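Local coordinates for putative alpha-ketoglutarate-dependent taurine dioxygenase (Burkholderia xenovorans, PDB 5HSX), which probably acts as an iron(II)- and 2-oxoglutarate-dependent dioxygenase of the TauD/TfdA family, although its substrate is not established, at residues 53-58 with 265-270; 96-101 with 287-292; 175-180 with 223-228. All coordinates share one frame; numbering follows the deposited sequence.

Interactions 1 and 2 belong to the same mixed sheet: strand 263-267 of interaction 1 and strand 287-293 of interaction 2 flank strand 135-140, and strand 99-101 closes that edge. Their centres lie 19 Å apart and their nearest atoms about 4 Å, without touching. Interaction 3 joins strands of a separate antiparallel sheet, its centre about 23 Å from interaction 1 and 24 Å from interaction 2. A sodium ion bound by H123, D125, H273 and N323 lies between interactions 1 and 3, about 5 Å from the side chain of W266 and about 6 Å from that of F224. H123, D125 and H273 match the family's His-Asp-His triad, so it probably occupies the iron site.

Interaction 1. Residues 53-58 with 265-270; sequences ALLKWR and FWDNRA
A buried helix-to-strand contact packs the end of helix 44-57 against the last residues of strand 263-267 and the turn that follows, with L54, L55 and R58 meeting F265, D267, R269 and A270. L54 meets F265 with both methyl groups: its CG is anti to the backbone N (chi1 172°), CD2 sits over one face of the F265 ring, 3.8 Å from the ring centroid in a CH-pi contact, and CD1 lies against the F265 carbonyl. R58, the first residue past the helix and with positive phi, offers its O to D267 N in a nearly straight bond of 2.9 Å. R58 CD and NH1 both lie 3.9 Å from A270 CB. In this cupin-type fold the strand then enters a type I turn, D267 to A270, leading into strand 271-274 and the metal ligand H273. D267 OD1 accepts from R269 N, forming an Asx turn, and from R269 NE, from opposite faces of the carboxylate; R269 NE and NH2 grip D267 OD1 and OD2 side-on in a salt bridge, with R269 NH2 3.2 Å from D267 OD2. L55 CD2 lies at the edge of this guanidinium, 3.5 Å from R269 NH2. A water accepts from R58 NH1 and donates to L55 O and to D267 OD2, 2.8 Å away. H210 also bonds D267 OD2; E215 forms a salt bridge with R58, E212 with R269.

Interaction 2. Residues 96-101 with 287-292; sequences PEVYSI and QLYRTT
L288 O is gripped by two donors from opposite faces of its carbonyl plane: I101 N across the strands at 2.9 Å, and Q287 NE2 from its own strand at 3.0 Å. The same NE2 donates to S100 OG at 2.8 Å, nearly in the amide plane; the Q287 chain bends at chi2 (72°), which turns CD back toward strand 99-101. L288 N returns a bond to I101 O, and Y99 and R290 likewise exchange N-H and C=O. These are two hydrogen-bonded antiparallel pairs, with S100 and Y289 as the non-hydrogen-bonded pair between them. They set strand 99-101 at the edge of the mixed sheet, next to strand 287-293. On the face bearing Y99, I101 and R290, the planes of the R290 guanidinium and the Y99 ring are 20° apart, with Y99 CD1 3.5 Å from R290 NH1. I101 CD1 rests on R290 CB at 3.7 Å. V320 O, on the C-terminal helix 313-322, accepts from R290 NH1; T83 OG1 is hydrogen-bonded to Y99 OH. On the side of S100 and Y289, V98 CG1 packs against Y289 CB at 3.7 Å. A water bonded to T292 N lies 2.6 Å from E97 O.

Interaction 3. Residues 175-180 with 223-228; sequences GIHRFT and SFLKSI
H177 and L225 cross obliquely on one face of an antiparallel strand pair with a beta bulge: the register shifts by one between I176 and H177, so I176 pairs with S227 but H177 with L225. L225 CB lies over a face of the H177 imidazole, offset toward the rim and 4.0 Å from the ring centroid in a CH-pi contact. L225 CG is anti to the backbone N (chi1 172°), and chi2 of 56° brings L225 CD1 to G175 CA, 3.6 Å away, where glycine presents no side chain. T127 bonds H177 ND1, and the H204 ring meets H177 edge-to-face from strand 200-209, which borders strand 174-179. Three backbone bonds join the pair: I176 N to S227 O, K226 N to I176 O at 2.8 Å, and R178 N to F224 O at 3.0 Å. S227 N, within the bulge, is buried without a hydrogen-bonding partner. F179 and F224 lie side by side and point the same way, with CD2 of the former 4.1 Å from CE1 of the latter; F224 also touches N323, a sodium ligand, so this end borders the metal site. K226 CG packs 3.8 Å from R178 CB, at the edge of the R178 guanidinium. K226 bends at chi2 (-54°), and its NZ donates to S223 O at 3.1 Å. A water accepts from K226 NZ and donates to R178 O, 2.8 Å away.

Interaction 1. Residues 53-58 with 265-270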
loop_
_atom_site.group_PDB
_atom_site.type_symbol
_atom_site.label_atom_id
_atom_site.label_comp_id
_atom_site.label_asym_id
_atom_site.label_seq_id
_atom_site.Cartn_x
_atom_site.Cartn_y
_atom_site.Cartn_z
ATOM N N ALA B 53 -21.456 8.284 4.561
ATOM C CA ALA B 53 -20.007 8.209 4.711
ATOM C C ALA B 53 -19.431 7.089 3.858
ATOM O O ALA B 53 -18.356 7.239 3.267
ATOM C CB ALA B 53 -19.648 8.004 6.183
ATOM N N LEU B 54 -20.143 5.966 3.770
ATOM C CA LEU B 54 -19.699 4.856 2.934
ATOM C C LEU B 54 -19.697 5.243 1.460
ATOM O O LEU B 54 -18.730 4.979 0.739
ATOM C CB LEU B 54 -20.588 3.636 3.175
ATOM C CG LEU B 54 -20.404 2.428 2.255
ATOM C CD1 LEU B 54 -19.038 1.758 2.476
ATOM C CD2 LEU B 54 -21.558 1.442 2.469
ATOM N N LEU B 55 -20.778 5.864 0.983
ATOM C CA LEU B 55 -20.802 6.278 -0.416
ATOM C C LEU B 55 -19.695 7.280 -0.713
ATOM O O LEU B 55 -19.101 7.250 -1.799
ATOM C CB LEU B 55 -22.169 6.871 -0.774
ATOM C CG LEU B 55 -23.357 5.909 -0.708
ATOM C CD1 LEU B 55 -24.587 6.570 -1.297
ATOM C CD2 LEU B 55 -23.051 4.594 -1.414
ATOM N N LYS B 56 -19.371 8.139 0.252
ATOM C CA LYS B 56 -18.398 9.200 0.010
ATOM C C LYS B 56 -16.960 8.699 0.095
ATOM O O LYS B 56 -16.109 9.100 -0.712
ATOM C CB LYS B 56 -18.613 10.327 1.015
ATOM C CG LYS B 56 -17.622 11.474 0.889
ATOM C CD LYS B 56 -17.940 12.531 1.938
ATOM C CE LYS B 56 -17.013 13.723 1.860
ATOM N NZ LYS B 56 -17.396 14.699 2.911
ATOM N N TRP B 57 -16.665 7.839 1.062
ATOM C CA TRP B 57 -15.292 7.410 1.315
ATOM C C TRP B 57 -14.998 5.996 0.827
ATOM O O TRP B 57 -13.852 5.540 0.953
ATOM C CB TRP B 57 -14.979 7.554 2.815
ATOM C CG TRP B 57 -14.867 9.017 3.184
ATOM C CD1 TRP B 57 -15.774 9.776 3.877
ATOM C CD2 TRP B 57 -13.804 9.906 2.809
ATOM N NE1 TRP B 57 -15.321 11.075 3.977
ATOM C CE2 TRP B 57 -14.121 11.181 3.325
ATOM C CE3 TRP B 57 -12.605 9.739 2.104
ATOM C CZ2 TRP B 57 -13.286 12.291 3.148
ATOM C CZ3 TRP B 57 -11.772 10.838 1.930
ATOM C CH2 TRP B 57 -12.119 12.100 2.452
ATOM N N ARG B 58 -16.001 5.299 0.272
ATOM C CA ARG B 58 -15.865 4.007 -0.408
ATOM C C ARG B 58 -15.703 2.827 0.546
ATOM O O ARG B 58 -16.226 1.740 0.275
ATOM C CB ARG B 58 -14.693 3.987 -1.390
ATOM C CG ARG B 58 -14.558 5.197 -2.298
ATOM C CD ARG B 58 -15.852 5.548 -3.001
ATOM N NE ARG B 58 -15.665 6.785 -3.754
ATOM C CZ ARG B 58 -16.555 7.298 -4.595
ATOM N NH1 ARG B 58 -17.704 6.677 -4.816
ATOM N NH2 ARG B 58 -16.283 8.433 -5.222
ATOM N N PHE B 265 -16.366 -1.937 6.188
ATOM C CA PHE B 265 -17.640 -1.892 5.468
ATOM C C PHE B 265 -17.341 -1.184 4.152
ATOM O O PHE B 265 -17.042 0.015 4.154
ATOM C CB PHE B 265 -18.672 -1.128 6.311
ATOM C CG PHE B 265 -20.092 -1.085 5.758
ATOM C CD1 PHE B 265 -20.476 -1.768 4.611
ATOM C CD2 PHE B 265 -21.049 -0.344 6.436
ATOM C CE1 PHE B 265 -21.793 -1.710 4.161
ATOM C CE2 PHE B 265 -22.362 -0.276 5.991
ATOM C CZ PHE B 265 -22.735 -0.957 4.846
ATOM N N TRP B 266 -17.358 -1.910 3.031
ATOM C CA TRP B 266 -16.937 -1.295 1.778
ATOM C C TRP B 266 -17.982 -1.444 0.682
ATOM O O TRP B 266 -18.786 -2.382 0.676
ATOM C CB TRP B 266 -15.594 -1.841 1.274
ATOM C CG TRP B 266 -15.542 -3.288 0.866
ATOM C CD1 TRP B 266 -15.717 -3.791 -0.392
ATOM C CD2 TRP B 266 -15.205 -4.403 1.701
ATOM N NE1 TRP B 266 -15.541 -5.157 -0.383
ATOM C CE2 TRP B 266 -15.222 -5.557 0.887
ATOM C CE3 TRP B 266 -14.908 -4.540 3.059
ATOM C CZ2 TRP B 266 -14.949 -6.836 1.389
ATOM C CZ3 TRP B 266 -14.627 -5.815 3.556
ATOM C CH2 TRP B 266 -14.663 -6.943 2.721
ATOM N N ASP B 267 -17.938 -0.489 -0.246
ATOM C CA ASP B 267 -18.865 -0.393 -1.373
ATOM C C ASP B 267 -18.192 -1.057 -2.571
ATOM O O ASP B 267 -17.306 -0.474 -3.200
ATOM C CB ASP B 267 -19.208 1.070 -1.656
ATOM C CG ASP B 267 -20.247 1.232 -2.761
ATOM O OD1 ASP B 267 -20.532 0.246 -3.476
ATOM O OD2 ASP B 267 -20.762 2.356 -2.927
ATOM N N ASN B 268 -18.624 -2.282 -2.889
ATOM C CA ASN B 268 -18.075 -3.041 -4.012
ATOM C C ASN B 268 -18.383 -2.429 -5.368
ATOM O O ASN B 268 -17.804 -2.858 -6.369
ATOM C CB ASN B 268 -18.626 -4.460 -4.010
ATOM C CG ASN B 268 -18.002 -5.322 -2.968
ATOM O OD1 ASN B 268 -16.774 -5.452 -2.904
ATOM N ND2 ASN B 268 -18.839 -5.936 -2.134
ATOM N N ARG B 269 -19.304 -1.481 -5.450
ATOM C CA ARG B 269 -19.544 -0.856 -6.734
ATOM C C ARG B 269 -18.489 0.180 -7.083
ATOM O O ARG B 269 -18.439 0.622 -8.238
ATOM C CB ARG B 269 -20.939 -0.228 -6.735
ATOM C CG ARG B 269 -21.998 -1.239 -6.313
ATOM C CD ARG B 269 -23.289 -0.573 -5.928
ATOM N NE ARG B 269 -23.113 0.284 -4.765
ATOM C CZ ARG B 269 -24.114 0.892 -4.132
ATOM N NH1 ARG B 269 -25.370 0.718 -4.536
ATOM N NH2 ARG B 269 -23.858 1.669 -3.090
ATOM N N ALA B 270 -17.635 0.558 -6.124
ATOM C CA ALA B 270 -16.652 1.612 -6.324
ATOM C C ALA B 270 -15.251 1.224 -5.871
ATOM O O ALA B 270 -14.373 2.092 -5.840
ATOM C CB ALA B 270 -17.078 2.890 -5.592
HETATM O O HOH W 1 -18.957 4.550 -2.985
#

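Interaction 2. Residues 96-101 with 287-292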
loop_
_atom_site.group_PDB
_atom_site.type_symbol
_atom_site.label_atom_id
_atom_site.label_comp_id
_atom_site.label_asym_id
_atom_site.label_seq_id
_atom_site.Cartn_x
_atom_site.Cartn_y
_atom_site.Cartn_z
ATOM N N PRO B 96 -26.524 -18.841 7.872
ATOM C CA PRO B 96 -26.235 -18.874 6.430
ATOM C C PRO B 96 -25.735 -17.551 5.888
ATOM O O PRO B 96 -25.173 -17.526 4.786
ATOM C CB PRO B 96 -27.585 -19.260 5.808
ATOM C CG PRO B 96 -28.597 -18.788 6.807
ATOM C CD PRO B 96 -27.965 -18.994 8.155
ATOM N N GLU B 97 -25.904 -16.455 6.627
ATOM C CA GLU B 97 -25.475 -15.140 6.164
ATOM C C GLU B 97 -24.014 -14.855 6.451
ATOM O O GLU B 97 -23.479 -13.878 5.922
ATOM C CB GLU B 97 -26.300 -14.030 6.823
ATOM C CG GLU B 97 -27.794 -14.265 6.844
ATOM C CD GLU B 97 -28.248 -15.046 8.062
ATOM O OE1 GLU B 97 -29.468 -15.058 8.315
ATOM O OE2 GLU B 97 -27.393 -15.648 8.762
ATOM N N VAL B 98 -23.364 -15.654 7.291
ATOM C CA VAL B 98 -22.042 -15.324 7.811
ATOM C C VAL B 98 -21.018 -16.276 7.211
ATOM O O VAL B 98 -21.190 -17.499 7.264
ATOM C CB VAL B 98 -22.023 -15.382 9.346
ATOM C CG1 VAL B 98 -20.647 -15.000 9.870
ATOM C CG2 VAL B 98 -23.094 -14.460 9.906
ATOM N N TYR B 99 -19.951 -15.712 6.653
ATOM C CA TYR B 99 -18.878 -16.476 6.032
ATOM C C TYR B 99 -17.637 -16.394 6.905
ATOM O O TYR B 99 -17.219 -15.298 7.295
ATOM C CB TYR B 99 -18.568 -15.948 4.633
ATOM C CG TYR B 99 -19.794 -15.867 3.758
ATOM C CD1 TYR B 99 -20.538 -14.694 3.683
ATOM C CD2 TYR B 99 -20.218 -16.963 3.021
ATOM C CE1 TYR B 99 -21.670 -14.615 2.891
ATOM C CE2 TYR B 99 -21.348 -16.894 2.225
ATOM C CZ TYR B 99 -22.071 -15.718 2.167
ATOM O OH TYR B 99 -23.195 -15.633 1.379
ATOM N N SER B 100 -17.048 -17.549 7.192
ATOM C CA SER B 100 -15.855 -17.630 8.027
ATOM C C SER B 100 -14.613 -17.431 7.167
ATOM O O SER B 100 -14.492 -18.032 6.096
ATOM C CB SER B 100 -15.808 -18.981 8.744
ATOM O OG SER B 100 -14.630 -19.119 9.521
ATOM N N ILE B 101 -13.705 -16.571 7.628
ATOM C CA ILE B 101 -12.420 -16.333 6.975
ATOM C C ILE B 101 -11.330 -16.670 7.985
ATOM O O ILE B 101 -11.198 -15.998 9.017
ATOM C CB ILE B 101 -12.277 -14.888 6.474
ATOM C CG1 ILE B 101 -13.116 -14.660 5.218
ATOM C CG2 ILE B 101 -10.816 -14.562 6.184
ATOM C CD1 ILE B 101 -14.421 -13.990 5.481
ATOM N N GLN B 287 -8.955 -14.973 12.521
ATOM C CA GLN B 287 -10.345 -15.362 12.308
ATOM C C GLN B 287 -11.180 -14.110 12.108
ATOM O O GLN B 287 -11.247 -13.258 12.999
ATOM C CB GLN B 287 -10.890 -16.175 13.485
ATOM C CG GLN B 287 -12.366 -16.560 13.329
ATOM C CD GLN B 287 -12.592 -17.630 12.271
ATOM O OE1 GLN B 287 -12.058 -18.734 12.366
ATOM N NE2 GLN B 287 -13.391 -17.311 11.264
ATOM N N LEU B 288 -11.809 -14.003 10.943
ATOM C CA LEU B 288 -12.743 -12.931 10.655
ATOM C C LEU B 288 -14.048 -13.546 10.174
ATOM O O LEU B 288 -14.111 -14.731 9.834
ATOM C CB LEU B 288 -12.186 -11.958 9.602
ATOM C CG LEU B 288 -10.870 -11.236 9.930
ATOM C CD1 LEU B 288 -9.667 -12.051 9.476
ATOM C CD2 LEU B 288 -10.848 -9.839 9.302
ATOM N N TYR B 289 -15.098 -12.728 10.158
ATOM C CA TYR B 289 -16.394 -13.148 9.641
ATOM C C TYR B 289 -16.935 -12.051 8.746
ATOM O O TYR B 289 -16.747 -10.864 9.030
ATOM C CB TYR B 289 -17.391 -13.453 10.766
ATOM C CG TYR B 289 -16.950 -14.605 11.623
ATOM C CD1 TYR B 289 -17.183 -15.921 11.231
ATOM C CD2 TYR B 289 -16.277 -14.382 12.817
ATOM C CE1 TYR B 289 -16.757 -16.993 12.023
ATOM C CE2 TYR B 289 -15.856 -15.436 13.609
ATOM C CZ TYR B 289 -16.099 -16.734 13.207
ATOM O OH TYR B 289 -15.673 -17.768 14.002
ATOM N N ARG B 290 -17.592 -12.454 7.657
ATOM C CA ARG B 290 -18.054 -11.526 6.641
ATOM C C ARG B 290 -19.530 -11.761 6.360
ATOM O O ARG B 290 -20.000 -12.903 6.334
ATOM C CB ARG B 290 -17.252 -11.659 5.327
ATOM C CG ARG B 290 -17.816 -10.799 4.198
ATOM C CD ARG B 290 -16.971 -10.746 2.930
ATOM N NE ARG B 290 -16.361 -12.014 2.552
ATOM C CZ ARG B 290 -16.982 -13.013 1.930
ATOM N NH1 ARG B 290 -18.265 -12.926 1.621
ATOM N NH2 ARG B 290 -16.315 -14.115 1.623
ATOM N N THR B 291 -20.256 -10.671 6.179
ATOM C CA THR B 291 -21.575 -10.701 5.566
ATOM C C THR B 291 -21.494 -9.885 4.286
ATOM O O THR B 291 -20.622 -9.020 4.143
ATOM C CB THR B 291 -22.640 -10.116 6.493
ATOM O OG1 THR B 291 -22.279 -8.769 6.827
ATOM C CG2 THR B 291 -22.761 -10.943 7.776
ATOM N N THR B 292 -22.377 -10.168 3.328
ATOM C CA THR B 292 -22.408 -9.331 2.137
ATOM C C THR B 292 -23.855 -9.047 1.764
ATOM O O THR B 292 -24.775 -9.794 2.120
ATOM C CB THR B 292 -21.628 -9.931 0.933
ATOM O OG1 THR B 292 -22.425 -10.871 0.225
ATOM C CG2 THR B 292 -20.340 -10.630 1.377
HETATM O O HOH W 2 -24.209 -12.349 3.943
#

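Interaction 3. Residues 175-180 with 223-228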
loop_
_atom_site.group_PDB
_atom_site.type_symbol
_atom_site.label_atom_id
_atom_site.label_comp_id
_atom_site.label_asym_id
_atom_site.label_seq_id
_atom_site.Cartn_x
_atom_site.Cartn_y
_atom_site.Cartn_z
ATOM N N GLY B 175 -16.431 -6.347 -20.755
ATOM C CA GLY B 175 -15.429 -7.300 -20.317
ATOM C C GLY B 175 -16.054 -8.591 -19.823
ATOM O O GLY B 175 -17.131 -8.598 -19.227
ATOM N N ILE B 176 -15.348 -9.694 -20.070
ATOM C CA ILE B 176 -15.780 -11.011 -19.617
ATOM C C ILE B 176 -15.111 -11.312 -18.282
ATOM O O ILE B 176 -13.880 -11.339 -18.195
ATOM C CB ILE B 176 -15.444 -12.095 -20.651
ATOM C CG1 ILE B 176 -16.065 -11.758 -22.013
ATOM C CG2 ILE B 176 -15.882 -13.478 -20.128
ATOM C CD1 ILE B 176 -17.594 -11.670 -22.009
ATOM N N HIS B 177 -15.919 -11.567 -17.254
ATOM C CA HIS B 177 -15.435 -11.986 -15.942
ATOM C C HIS B 177 -15.727 -13.469 -15.748
ATOM O O HIS B 177 -16.832 -13.934 -16.056
ATOM C CB HIS B 177 -16.103 -11.187 -14.816
ATOM C CG HIS B 177 -15.880 -9.703 -14.890
ATOM N ND1 HIS B 177 -15.394 -8.975 -13.824
ATOM C CD2 HIS B 177 -16.088 -8.811 -15.890
ATOM C CE1 HIS B 177 -15.302 -7.701 -14.166
ATOM N NE2 HIS B 177 -15.723 -7.574 -15.414
ATOM N N ARG B 178 -14.740 -14.212 -15.241
ATOM C CA ARG B 178 -14.853 -15.656 -15.067
ATOM C C ARG B 178 -14.379 -16.056 -13.680
ATOM O O ARG B 178 -13.443 -15.469 -13.131
ATOM C CB ARG B 178 -14.021 -16.439 -16.102
ATOM C CG ARG B 178 -14.406 -16.207 -17.553
ATOM C CD ARG B 178 -13.486 -16.991 -18.494
ATOM N NE ARG B 178 -13.649 -16.569 -19.883
ATOM C CZ ARG B 178 -14.553 -17.081 -20.714
ATOM N NH1 ARG B 178 -15.366 -18.043 -20.296
ATOM N NH2 ARG B 178 -14.642 -16.637 -21.963
ATOM N N PHE B 179 -15.018 -17.087 -13.138
ATOM C CA PHE B 179 -14.563 -17.713 -11.908
ATOM C C PHE B 179 -14.861 -19.201 -11.987
ATOM O O PHE B 179 -15.947 -19.601 -12.418
ATOM C CB PHE B 179 -15.230 -17.105 -10.671
ATOM C CG PHE B 179 -14.903 -17.823 -9.397
ATOM C CD1 PHE B 179 -15.849 -18.620 -8.775
ATOM C CD2 PHE B 179 -13.643 -17.711 -8.827
ATOM C CE1 PHE B 179 -15.547 -19.294 -7.597
ATOM C CE2 PHE B 179 -13.335 -18.375 -7.652
ATOM C CZ PHE B 179 -14.288 -19.169 -7.036
ATOM N N THR B 180 -13.887 -20.005 -11.581
ATOM C CA THR B 180 -14.037 -21.459 -11.513
ATOM C C THR B 180 -13.928 -21.892 -10.060
ATOM O O THR B 180 -12.833 -21.798 -9.472
ATOM C CB THR B 180 -12.979 -22.161 -12.364
ATOM O OG1 THR B 180 -13.161 -21.802 -13.739
ATOM C CG2 THR B 180 -13.084 -23.676 -12.212
ATOM N N SER B 223 -8.747 -9.841 -10.522
ATOM C CA SER B 223 -8.689 -11.299 -10.405
ATOM C C SER B 223 -9.669 -12.013 -11.327
ATOM O O SER B 223 -9.443 -13.182 -11.664
ATOM C CB SER B 223 -8.968 -11.746 -8.971
ATOM O OG SER B 223 -7.947 -11.320 -8.107
ATOM N N PHE B 224 -10.758 -11.359 -11.727
ATOM C CA PHE B 224 -11.838 -12.038 -12.438
ATOM C C PHE B 224 -12.028 -11.576 -13.870
ATOM O O PHE B 224 -12.495 -12.369 -14.697
ATOM C CB PHE B 224 -13.150 -11.867 -11.671
ATOM C CG PHE B 224 -13.043 -12.312 -10.247
ATOM C CD1 PHE B 224 -12.354 -13.488 -9.940
ATOM C CD2 PHE B 224 -13.552 -11.539 -9.214
ATOM C CE1 PHE B 224 -12.207 -13.907 -8.631
ATOM C CE2 PHE B 224 -13.415 -11.951 -7.895
ATOM C CZ PHE B 224 -12.738 -13.138 -7.602
ATOM N N LEU B 225 -11.666 -10.334 -14.188
ATOM C CA LEU B 225 -11.830 -9.838 -15.552
ATOM C C LEU B 225 -10.766 -10.463 -16.450
ATOM O O LEU B 225 -9.563 -10.332 -16.193
ATOM C CB LEU B 225 -11.754 -8.311 -15.569
ATOM C CG LEU B 225 -11.714 -7.594 -16.922
ATOM C CD1 LEU B 225 -12.928 -7.975 -17.834
ATOM C CD2 LEU B 225 -11.648 -6.074 -16.705
ATOM N N LYS B 226 -11.206 -11.173 -17.489
ATOM C CA LYS B 226 -10.304 -11.976 -18.311
ATOM C C LYS B 226 -10.023 -11.377 -19.675
ATOM O O LYS B 226 -8.909 -11.531 -20.193
ATOM C CB LYS B 226 -10.884 -13.387 -18.508
ATOM C CG LYS B 226 -11.220 -14.098 -17.210
ATOM C CD LYS B 226 -10.026 -14.139 -16.280
ATOM C CE LYS B 226 -10.330 -14.957 -15.023
ATOM N NZ LYS B 226 -9.128 -14.965 -14.134
ATOM N N SER B 227 -11.009 -10.715 -20.286
ATOM C CA SER B 227 -10.824 -10.216 -21.636
ATOM C C SER B 227 -11.802 -9.078 -21.902
ATOM O O SER B 227 -12.854 -8.969 -21.262
ATOM C CB SER B 227 -11.024 -11.327 -22.667
ATOM O OG SER B 227 -12.351 -11.839 -22.599
ATOM N N ILE B 228 -11.449 -8.260 -22.885
ATOM C CA ILE B 228 -12.295 -7.169 -23.363
ATOM C C ILE B 228 -13.006 -7.649 -24.619
ATOM O O ILE B 228 -12.364 -8.165 -25.541
ATOM C CB ILE B 228 -11.455 -5.910 -23.635
ATOM C CG1 ILE B 228 -10.851 -5.391 -22.319
ATOM C CG2 ILE B 228 -12.307 -4.816 -24.339
ATOM C CD1 ILE B 228 -9.879 -4.204 -22.497
HETATM O O HOH W 3 -12.420 -14.483 -21.771
HETATM O O HOH W 4 -10.982 -16.280 -12.148
#